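Local coordinates for solute-binding protein (PDB 2ZYO), which binds maltodextrins such as maltotetraose, and cyclodextrins, and probably delivers them to a membrane transporter for uptake, at residues A[38-43]-A[49-54]; A[75-80]-A[297-302]. One frame throughout, in Å; residues are numbered along the deposited sequence.

Interaction 1: A[38-43]-A[49-54]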
# COMPACT_ATOMS: atom_id res chain seq x y z
N LYS A 38 -14.43 1.03 19.59
CA LYS A 38 -14.43 2.22 20.43
C LYS A 38 -15.17 3.38 19.77
O LYS A 38 -16.08 3.98 20.36
CB LYS A 38 -13.00 2.65 20.78
CG LYS A 38 -12.94 3.96 21.57
CD LYS A 38 -11.53 4.53 21.61
CE LYS A 38 -11.52 5.94 22.19
NZ LYS A 38 -11.97 5.99 23.62
N TRP A 39 -14.79 3.70 18.53
CA TRP A 39 -15.36 4.85 17.85
C TRP A 39 -16.78 4.63 17.34
O TRP A 39 -17.58 5.57 17.34
CB TRP A 39 -14.39 5.39 16.78
CG TRP A 39 -13.21 5.98 17.46
CD1 TRP A 39 -11.97 5.42 17.59
CD2 TRP A 39 -13.17 7.20 18.19
NE1 TRP A 39 -11.15 6.24 18.32
CE2 TRP A 39 -11.86 7.34 18.71
CE3 TRP A 39 -14.11 8.21 18.45
CZ2 TRP A 39 -11.47 8.45 19.47
CZ3 TRP A 39 -13.72 9.31 19.21
CH2 TRP A 39 -12.41 9.42 19.70
N ALA A 40 -17.10 3.39 16.96
CA ALA A 40 -18.49 3.01 16.71
C ALA A 40 -19.31 3.25 17.97
O ALA A 40 -20.41 3.79 17.92
CB ALA A 40 -18.57 1.57 16.28
N GLY A 41 -18.74 2.85 19.12
CA GLY A 41 -19.38 3.07 20.42
C GLY A 41 -19.67 4.53 20.70
O GLY A 41 -20.76 4.87 21.19
N GLU A 42 -18.71 5.40 20.39
CA GLU A 42 -18.88 6.85 20.56
C GLU A 42 -19.95 7.42 19.63
O GLU A 42 -20.70 8.32 20.02
CB GLU A 42 -17.55 7.59 20.35
CG GLU A 42 -16.51 7.36 21.45
CD GLU A 42 -16.88 8.00 22.79
OE1 GLU A 42 -17.65 8.99 22.81
OE2 GLU A 42 -16.40 7.51 23.83
N PHE A 43 -20.04 6.89 18.40
CA PHE A 43 -21.10 7.29 17.47
C PHE A 43 -22.47 6.92 18.03
O PHE A 43 -23.40 7.72 17.98
CB PHE A 43 -20.89 6.65 16.09
CG PHE A 43 -21.87 7.12 15.05
CD1 PHE A 43 -21.65 8.28 14.33
CD2 PHE A 43 -23.02 6.38 14.78
CE1 PHE A 43 -22.56 8.71 13.35
CE2 PHE A 43 -23.93 6.80 13.82
CZ PHE A 43 -23.70 7.96 13.10
N ILE A 49 -27.95 5.53 17.59
CA ILE A 49 -28.00 4.51 16.54
C ILE A 49 -27.04 3.38 16.91
O ILE A 49 -25.86 3.62 17.14
CB ILE A 49 -27.60 5.11 15.16
CG1 ILE A 49 -28.58 6.22 14.76
CG2 ILE A 49 -27.52 4.01 14.09
CD1 ILE A 49 -28.05 7.17 13.71
N GLN A 50 -27.56 2.15 16.96
CA GLN A 50 -26.71 0.99 17.21
C GLN A 50 -25.70 0.85 16.08
O GLN A 50 -26.05 0.99 14.91
CB GLN A 50 -27.56 -0.29 17.30
CG GLN A 50 -26.74 -1.55 17.62
CD GLN A 50 -27.45 -2.84 17.25
OE1 GLN A 50 -28.68 -2.87 17.09
NE2 GLN A 50 -26.68 -3.91 17.11
N VAL A 51 -24.44 0.60 16.43
CA VAL A 51 -23.45 0.26 15.42
C VAL A 51 -22.83 -1.09 15.76
O VAL A 51 -22.10 -1.23 16.75
CB VAL A 51 -22.35 1.34 15.24
CG1 VAL A 51 -21.38 0.92 14.14
CG2 VAL A 51 -22.97 2.68 14.89
N GLU A 52 -23.16 -2.09 14.94
CA GLU A 52 -22.63 -3.44 15.12
C GLU A 52 -21.34 -3.59 14.34
O GLU A 52 -21.32 -3.44 13.12
CB GLU A 52 -23.65 -4.48 14.66
CG GLU A 52 -23.23 -5.92 14.95
CD GLU A 52 -24.10 -6.96 14.27
OE1 GLU A 52 -24.88 -6.61 13.35
OE2 GLU A 52 -24.00 -8.15 14.65
N VAL A 53 -20.26 -3.89 15.06
CA VAL A 53 -18.97 -4.14 14.45
C VAL A 53 -18.74 -5.65 14.39
O VAL A 53 -18.63 -6.31 15.43
CB VAL A 53 -17.82 -3.45 15.22
CG1 VAL A 53 -16.48 -3.69 14.52
CG2 VAL A 53 -18.08 -1.96 15.33
N VAL A 54 -18.66 -6.18 13.17
CA VAL A 54 -18.52 -7.61 12.93
C VAL A 54 -17.10 -7.91 12.46
O VAL A 54 -16.60 -7.24 11.56
CB VAL A 54 -19.54 -8.10 11.86
CG1 VAL A 54 -19.45 -9.61 11.66
CG2 VAL A 54 -20.96 -7.70 12.24
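Ala-40 and Ile-49, which pack against Val-51 and Phe-43 across the contact, share one polar partner: the Thr-44 hydroxyl OG1 lies within hydrogen-bonding reach of both Ala-40 O and Ile-49 O, its single proton shared or alternating between them, and so ties helix 30-47 to the start of the strand that follows. The unit is a beta-alpha-beta crossover, in which strands 20-25 and 50-55 lie parallel and the helix connecting them runs back over one face of the pair. The local axes bear this out, with helix 38-43 nearly antiparallel to strand 50-54 at 167° and a closest approach of 7.7 Å. Ala-40 sits where the two backbones come nearest, its CA 5.8 Å from that of Val-51. The small methyl permits this closeness, and CB rests at once on Val-51 CG1 (3.6 Å) and Val-53 CG2 (3.7 Å). Val-51 divides its branches between the two turn-related helix residues. Its CG1, trans to the backbone N (chi1 -178°), serves Ala-40, while CG2 reaches Phe-43 CD2 at 3.7 Å, the two side chains meeting at roughly a right angle. With CG opposite the backbone N (chi1 -175°), the Phe-43 ring swings out beside the strand. The ring also meets helix 293-302, touched by Leu-299 and set edge-to-face with Phe-302. At the loop end, Ile-49 CD1 approaches the ring obliquely and stands 4.1 Å from Phe-43 CE2.

Interaction 2: A[75-80]-A[297-302]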
# COMPACT_ATOMS: atom_id res chain seq x y z
N ALA A 75 -22.86 -5.53 5.46
CA ALA A 75 -22.48 -4.34 6.22
C ALA A 75 -22.82 -3.06 5.46
O ALA A 75 -22.89 -3.06 4.24
CB ALA A 75 -21.01 -4.37 6.54
N ASP A 76 -23.01 -1.98 6.20
CA ASP A 76 -23.15 -0.66 5.58
C ASP A 76 -21.77 -0.13 5.21
O ASP A 76 -21.58 0.41 4.12
CB ASP A 76 -23.88 0.29 6.52
CG ASP A 76 -25.30 -0.15 6.80
OD1 ASP A 76 -26.16 0.01 5.91
OD2 ASP A 76 -25.55 -0.68 7.91
N LEU A 77 -20.82 -0.29 6.12
CA LEU A 77 -19.44 0.12 5.88
C LEU A 77 -18.51 -1.08 5.86
O LEU A 77 -18.59 -1.95 6.73
CB LEU A 77 -18.97 1.14 6.93
CG LEU A 77 -19.73 2.46 7.08
CD1 LEU A 77 -19.00 3.36 8.06
CD2 LEU A 77 -19.93 3.18 5.74
N VAL A 78 -17.65 -1.12 4.85
CA VAL A 78 -16.68 -2.19 4.67
C VAL A 78 -15.29 -1.59 4.46
O VAL A 78 -15.15 -0.38 4.26
CB VAL A 78 -17.04 -3.11 3.47
CG1 VAL A 78 -18.32 -3.90 3.76
CG2 VAL A 78 -17.20 -2.29 2.18
N THR A 79 -14.26 -2.44 4.51
CA THR A 79 -12.88 -1.97 4.39
C THR A 79 -11.95 -3.02 3.80
O THR A 79 -12.03 -4.20 4.14
CB THR A 79 -12.34 -1.44 5.75
OG1 THR A 79 -11.01 -0.95 5.59
CG2 THR A 79 -12.37 -2.52 6.83
N TRP A 80 -11.07 -2.57 2.90
CA TRP A 80 -10.00 -3.39 2.32
C TRP A 80 -8.97 -2.48 1.62
O TRP A 80 -9.27 -1.33 1.33
CB TRP A 80 -10.54 -4.46 1.35
CG TRP A 80 -11.46 -3.97 0.26
CD1 TRP A 80 -11.10 -3.30 -0.88
CD2 TRP A 80 -12.88 -4.14 0.20
NE1 TRP A 80 -12.21 -3.04 -1.64
CE2 TRP A 80 -13.31 -3.54 -1.01
CE3 TRP A 80 -13.82 -4.73 1.04
CZ2 TRP A 80 -14.66 -3.52 -1.39
CZ3 TRP A 80 -15.16 -4.71 0.66
CH2 TRP A 80 -15.57 -4.11 -0.54
N THR A 297 -22.66 7.40 5.76
CA THR A 297 -21.60 8.34 5.38
C THR A 297 -21.25 9.27 6.54
O THR A 297 -20.10 9.67 6.70
CB THR A 297 -21.97 9.12 4.10
OG1 THR A 297 -22.20 8.20 3.04
CG2 THR A 297 -20.85 10.07 3.69
N GLU A 298 -22.26 9.61 7.35
CA GLU A 298 -22.02 10.36 8.58
C GLU A 298 -21.19 9.53 9.57
O GLU A 298 -20.28 10.05 10.21
CB GLU A 298 -23.33 10.83 9.21
CG GLU A 298 -23.99 11.95 8.41
CD GLU A 298 -25.39 12.31 8.86
OE1 GLU A 298 -26.01 11.52 9.60
OE2 GLU A 298 -25.86 13.39 8.46
N LEU A 299 -21.50 8.24 9.68
CA LEU A 299 -20.69 7.34 10.50
C LEU A 299 -19.26 7.25 9.96
O LEU A 299 -18.30 7.31 10.73
CB LEU A 299 -21.33 5.94 10.58
CG LEU A 299 -20.53 4.80 11.22
CD1 LEU A 299 -20.18 5.07 12.68
CD2 LEU A 299 -21.29 3.50 11.07
N MET A 300 -19.13 7.13 8.65
CA MET A 300 -17.82 7.05 8.01
C MET A 300 -16.95 8.26 8.35
O MET A 300 -15.75 8.12 8.61
CB MET A 300 -17.95 6.92 6.50
CG MET A 300 -16.62 6.68 5.80
SD MET A 300 -16.70 6.78 4.00
CE MET A 300 -17.62 5.29 3.61
N GLN A 301 -17.55 9.44 8.33
CA GLN A 301 -16.86 10.67 8.70
C GLN A 301 -16.48 10.66 10.18
O GLN A 301 -15.38 11.08 10.55
CB GLN A 301 -17.71 11.90 8.38
CG GLN A 301 -17.84 12.19 6.90
CD GLN A 301 -18.88 13.24 6.61
OE1 GLN A 301 -18.60 14.44 6.68
NE2 GLN A 301 -20.08 12.80 6.26
N PHE A 302 -17.39 10.17 11.02
CA PHE A 302 -17.14 10.09 12.46
C PHE A 302 -15.95 9.19 12.76
O PHE A 302 -15.15 9.48 13.65
CB PHE A 302 -18.40 9.62 13.20
CG PHE A 302 -18.30 9.74 14.69
CD1 PHE A 302 -18.70 10.91 15.33
CD2 PHE A 302 -17.81 8.69 15.46
CE1 PHE A 302 -18.60 11.03 16.72
CE2 PHE A 302 -17.71 8.80 16.84
CZ PHE A 302 -18.10 9.97 17.47
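Leu-77 meets Leu-299 and Met-300 in a purely apolar contact that joins strand 77-81 to helix 293-302 inside one alpha/beta lobe of a type II periplasmic-binding-protein fold. Leu-77 is the whole contribution of its strand: its two methyls take separate partners on the helix. CD1 lies against Leu-299, where CD2 and CG are both 3.8 Å from Leu-77 CD1, and the same methyl has Met-300 CB at 4.0 Å. CD2 faces the thioether end, with Met-300 CE 3.8 Å from Leu-77 CD2. Met-300 thus touches Leu-77 at both ends of its chain, which is extended as far as SD and then bends at chi3 (-70°), setting the terminal methyl beside the leucine. Both helix side chains cross Leu-77 at a slant.

Backbone hydrogen bonds place the strand: Leu-77 pairs with Val-22 and Trp-24 of strand 20-25, and Val-78 with Tyr-285 of strand 278-287, which leads into the helix. Asp-76 adds side-chain bonds, OD1 to Ser-290 OG and OD2 to Val-22 N, so its carboxylate bridges the strand 20-25 and the approach to helix 293-302.

Within the helix, Thr-297 O takes two N-H groups from a single residue. The regular helical bond comes from Gln-301 N at 3.0 Å. From the opposite face of the carbonyl plane, and 60° out of it, Gln-301 NE2 donates to Thr-297 O at 3.2 Å with an N-H...O angle of 159°.

From the N terminus, interaction 1 comes first and closes a short loop, with five residues between 38-43 and 49-54. Interaction 2 opens afterwards at 75-80 and closes only at 297-302, enclosing 216 residues; the two stand in series, neither nested nor crossed. The long loop carries Arg-84, Glu-129, Asn-173, Tyr-175, Tyr-176 and Trp-250 of the glycan pocket, whereas Trp-360 and Asn-364 follow it. The centres of interactions 1 and 2 are 11 Å apart, and the two make direct contact: Phe-302 CE2 lies 3.3 Å from Trp-39 O and 3.7 Å from Glu-42 CB. Helix 293-302 therefore packs between strand 77-81 and helix 30-47, joining the late helix to the early crossover.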